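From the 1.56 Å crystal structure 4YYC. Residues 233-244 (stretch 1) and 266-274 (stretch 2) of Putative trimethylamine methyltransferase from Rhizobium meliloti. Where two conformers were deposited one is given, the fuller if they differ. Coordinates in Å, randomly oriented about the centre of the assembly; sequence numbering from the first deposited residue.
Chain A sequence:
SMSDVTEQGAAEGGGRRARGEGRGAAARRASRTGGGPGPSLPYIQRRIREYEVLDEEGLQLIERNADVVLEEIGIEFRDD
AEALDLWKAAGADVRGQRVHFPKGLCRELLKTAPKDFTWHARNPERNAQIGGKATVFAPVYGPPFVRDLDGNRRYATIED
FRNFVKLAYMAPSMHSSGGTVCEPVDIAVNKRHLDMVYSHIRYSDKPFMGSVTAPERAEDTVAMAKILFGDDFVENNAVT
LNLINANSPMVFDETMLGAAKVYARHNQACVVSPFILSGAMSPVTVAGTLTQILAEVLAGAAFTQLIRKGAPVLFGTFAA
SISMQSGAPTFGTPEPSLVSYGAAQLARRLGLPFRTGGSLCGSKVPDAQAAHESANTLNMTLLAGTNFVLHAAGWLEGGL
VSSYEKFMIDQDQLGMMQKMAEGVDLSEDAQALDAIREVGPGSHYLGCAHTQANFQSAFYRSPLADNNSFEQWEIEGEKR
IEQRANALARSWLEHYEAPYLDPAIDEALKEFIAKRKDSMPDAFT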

# COMPACT_ATOMS: atom_id res chain seq x y z
N PHE A 233 39.26 -12.35 5.54
CA PHE A 233 38.15 -11.51 5.08
C PHE A 233 36.84 -11.89 5.77
O PHE A 233 36.13 -11.01 6.24
CB PHE A 233 37.98 -11.57 3.58
CG PHE A 233 37.04 -10.53 3.05
CD1 PHE A 233 35.68 -10.74 3.02
CD2 PHE A 233 37.53 -9.34 2.57
CE1 PHE A 233 34.82 -9.79 2.51
CE2 PHE A 233 36.68 -8.36 2.07
CZ PHE A 233 35.32 -8.59 2.03
N VAL A 234 36.53 -13.18 5.83
CA VAL A 234 35.30 -13.61 6.48
C VAL A 234 35.29 -13.31 7.98
O VAL A 234 34.27 -12.89 8.53
CB VAL A 234 35.04 -15.10 6.18
CG1 VAL A 234 33.91 -15.64 7.02
CG2 VAL A 234 34.79 -15.28 4.68
N GLU A 235 36.43 -13.50 8.65
CA GLU A 235 36.48 -13.20 10.08
C GLU A 235 36.30 -11.72 10.38
O GLU A 235 35.97 -11.37 11.50
CB GLU A 235 37.81 -13.67 10.68
CG GLU A 235 37.98 -15.19 10.72
CD GLU A 235 36.97 -15.91 11.61
OE1 GLU A 235 36.57 -15.40 12.69
OE2 GLU A 235 36.52 -17.00 11.21
N ASN A 236 36.51 -10.86 9.39
CA ASN A 236 36.44 -9.43 9.60
C ASN A 236 35.25 -8.73 8.94
O ASN A 236 35.07 -7.55 9.15
CB ASN A 236 37.74 -8.81 9.11
CG ASN A 236 38.89 -9.08 10.04
OD1 ASN A 236 38.94 -8.54 11.13
ND2 ASN A 236 39.81 -9.98 9.65
N ASN A 237 34.45 -9.45 8.16
CA ASN A 237 33.40 -8.81 7.35
C ASN A 237 32.21 -9.76 7.22
O ASN A 237 32.38 -10.96 6.97
CB ASN A 237 33.88 -8.56 5.94
CG ASN A 237 35.05 -7.61 5.86
OD1 ASN A 237 34.88 -6.38 5.94
ND2 ASN A 237 36.25 -8.15 5.77
N ALA A 238 31.00 -9.23 7.37
CA ALA A 238 29.81 -10.02 7.17
C ALA A 238 29.63 -10.28 5.66
O ALA A 238 29.56 -9.34 4.85
CB ALA A 238 28.56 -9.30 7.72
N VAL A 239 29.58 -11.55 5.30
CA VAL A 239 29.27 -11.96 3.92
C VAL A 239 27.97 -12.75 3.85
O VAL A 239 27.52 -13.07 2.76
CB VAL A 239 30.40 -12.76 3.25
CG1 VAL A 239 31.69 -11.94 3.17
CG2 VAL A 239 30.67 -14.07 3.95
N THR A 240 27.38 -13.04 5.00
CA THR A 240 26.08 -13.72 5.09
C THR A 240 25.21 -13.04 6.14
O THR A 240 25.71 -12.53 7.17
CB THR A 240 26.22 -15.21 5.47
OG1 THR A 240 27.03 -15.31 6.65
CG2 THR A 240 26.86 -15.97 4.38
N LEU A 241 23.91 -13.01 5.85
CA LEU A 241 22.86 -12.85 6.86
C LEU A 241 22.20 -14.20 7.04
O LEU A 241 22.01 -14.93 6.06
CB LEU A 241 21.79 -11.82 6.43
CG LEU A 241 22.05 -10.42 6.98
CD1 LEU A 241 23.37 -9.84 6.50
CD2 LEU A 241 20.94 -9.46 6.59
N ASN A 242 21.83 -14.53 8.27
CA ASN A 242 21.42 -15.87 8.63
C ASN A 242 20.20 -15.83 9.49
O ASN A 242 20.17 -15.10 10.47
CB ASN A 242 22.59 -16.59 9.29
CG ASN A 242 23.80 -16.58 8.40
OD1 ASN A 242 23.79 -17.28 7.39
ND2 ASN A 242 24.78 -15.73 8.67
N LEU A 243 19.15 -16.54 9.10
CA LEU A 243 17.87 -16.43 9.78
C LEU A 243 17.84 -17.24 11.06
O LEU A 243 17.92 -18.45 11.03
CB LEU A 243 16.75 -16.87 8.84
CG LEU A 243 15.34 -16.71 9.36
CD1 LEU A 243 14.99 -15.29 9.67
CD2 LEU A 243 14.41 -17.22 8.25
N ILE A 244 17.70 -16.55 12.19
CA ILE A 244 17.69 -17.16 13.52
C ILE A 244 16.30 -16.93 14.11
O ILE A 244 16.03 -15.86 14.70
CB ILE A 244 18.81 -16.59 14.44
CG1 ILE A 244 20.19 -16.71 13.76
CG2 ILE A 244 18.73 -17.27 15.82
CD1 ILE A 244 20.65 -18.14 13.48
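Stretch 2 (266-274) HNQACVVSP

Stretch 2 lies alongside stretch 1 as a neighbouring parallel β-strand, and the pairing is extended at its N-terminal end by the side chain of Gln268, which hydrogen-bonds the loop leading out of the stretch 1 helix. Together the two segments bury 812 Å², both sides summed.

Stretch 2 begins in a loop at His266 and Asn267. Asn267 adopts positive phi (68°, with psi 23°), after which the backbone becomes extended at Gln268 (-101°/157°) and remains so through the strand 269-273. This strand runs in the same sense as strand 240-244, their N-to-C directions differing by 30° (signed crossing angle -30°) and their axes approaching to 4.6 Å. The register pairs Leu241 with Ala269, Asn242 with Cys270, Leu243 with Val271 and Ile244 with Val272, and the CA-CA separations are 4.7 Å for the first pair and 4.9 to 5.0 Å for the others.

The hydrogen bonds alternate between the strands in the manner expected of parallel pairing. Ala269 N donates to Thr240 O (3.1 Å), Val271 N to Asn242 O (2.8 Å, nearly linear at 175°) and Ser273 N to Ile244 O (2.9 Å). In the other direction, Ile244 N reaches Val271 O at 3.0 Å, whereas Asn242 N makes only a weak bond to Ala269 O (2.9 Å, 122°). That same carbonyl also receives the side chain of Asn242, Asn242 ND2 to Ala269 O at 3.0 Å, so one residue of stretch 1 supplies both donors. CA-H...O contacts accompany the ladder, the shortest from Val272 CA to Ile244 O at 3.3 Å.

Side chains pack on both faces of the pair. On the face carrying Leu241, Leu243, Ala269 and Val271, Leu241 CD1 lies 3.7 Å from Ala269 CB, and Leu241 CB lies 4.0 Å from Val271 CG2. Leu243, with chi1 t, brings its CD1 to 3.6 Å from Ser273 OG. On the face with Asn242, Ile244, Cys270 and Val272, Ile244 CG1 rests 3.8 Å from Cys270 CB.

Ahead of the strand, Gln268 serves as a polar clasp, with its three chi angles near -60°, its CA-to-CB bond pointing sideways and the end of its side chain coming nearer to stretch 1. Gln268 OE1 accepts from Val239 N (2.8 Å), Thr240 N (3.0 Å) and Thr240 OG1 (2.9 Å), while Gln268 NE2 donates to Asn237 O (3.0 Å) and, within its own stretch, to His266 O (2.9 Å). The amide thus satisfies several polar groups where the backbone of stretch 1 turns from loop into strand.

At the helical end, His266 ND1 donates to Glu235 OE2 at 2.6 Å, the carboxylate oxygen lying at the ring edge near its plane. Glu235 starts out away from stretch 2, but the end of its side chain comes back to make this contact. Asn267 points toward stretch 1, with its ND2 3.1 Å from Glu235 O.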

# COMPACT_ATOMS: atom_id res chain seq x y z
N HIS A 266 32.06 -16.07 13.81
CA HIS A 266 32.75 -15.73 12.58
C HIS A 266 32.32 -14.39 11.96
O HIS A 266 32.54 -14.19 10.79
CB HIS A 266 32.52 -16.88 11.59
CG HIS A 266 33.13 -18.16 12.05
ND1 HIS A 266 34.48 -18.37 12.06
CD2 HIS A 266 32.56 -19.27 12.56
CE1 HIS A 266 34.73 -19.56 12.58
NE2 HIS A 266 33.58 -20.15 12.85
N ASN A 267 31.77 -13.49 12.78
CA ASN A 267 31.50 -12.11 12.32
C ASN A 267 30.40 -12.09 11.28
O ASN A 267 30.36 -11.15 10.47
CB ASN A 267 32.78 -11.45 11.72
CG ASN A 267 32.80 -9.92 11.81
OD1 ASN A 267 31.97 -9.19 11.23
ND2 ASN A 267 33.79 -9.44 12.50
N GLN A 268 29.54 -13.12 11.25
CA GLN A 268 28.45 -13.16 10.29
C GLN A 268 27.15 -12.76 10.99
O GLN A 268 27.06 -12.82 12.21
CB GLN A 268 28.33 -14.53 9.67
CG GLN A 268 29.62 -15.00 9.03
CD GLN A 268 30.14 -14.01 8.04
OE1 GLN A 268 29.43 -13.69 7.06
NE2 GLN A 268 31.35 -13.46 8.27
N ALA A 269 26.18 -12.29 10.23
CA ALA A 269 25.04 -11.63 10.83
C ALA A 269 23.91 -12.61 11.13
O ALA A 269 23.58 -13.48 10.32
CB ALA A 269 24.52 -10.50 9.95
N CYS A 270 23.27 -12.38 12.26
CA CYS A 270 22.11 -13.14 12.69
C CYS A 270 20.86 -12.24 12.59
O CYS A 270 20.88 -11.11 13.14
CB CYS A 270 22.27 -13.57 14.14
SG CYS A 270 23.49 -14.89 14.33
N VAL A 271 19.83 -12.73 11.90
CA VAL A 271 18.56 -12.01 11.80
C VAL A 271 17.64 -12.63 12.83
O VAL A 271 17.01 -13.66 12.56
CB VAL A 271 17.94 -12.09 10.37
CG1 VAL A 271 16.71 -11.19 10.28
CG2 VAL A 271 18.98 -11.79 9.30
N VAL A 272 17.57 -12.03 14.02
CA VAL A 272 16.83 -12.64 15.15
C VAL A 272 15.35 -12.34 15.00
O VAL A 272 14.92 -11.19 15.16
CB VAL A 272 17.38 -12.15 16.53
CG1 VAL A 272 16.52 -12.72 17.66
CG2 VAL A 272 18.80 -12.59 16.68
N SER A 273 14.55 -13.37 14.75
CA SER A 273 13.22 -13.16 14.22
C SER A 273 12.17 -13.99 14.96
O SER A 273 12.00 -15.19 14.71
CB SER A 273 13.17 -13.54 12.71
OG SER A 273 14.09 -12.72 11.97
N PRO A 274 11.41 -13.36 15.86
CA PRO A 274 10.16 -13.94 16.31
C PRO A 274 9.34 -14.42 15.11
O PRO A 274 9.34 -13.76 14.06
CB PRO A 274 9.49 -12.76 17.03
CG PRO A 274 10.66 -12.00 17.58
CD PRO A 274 11.70 -12.07 16.53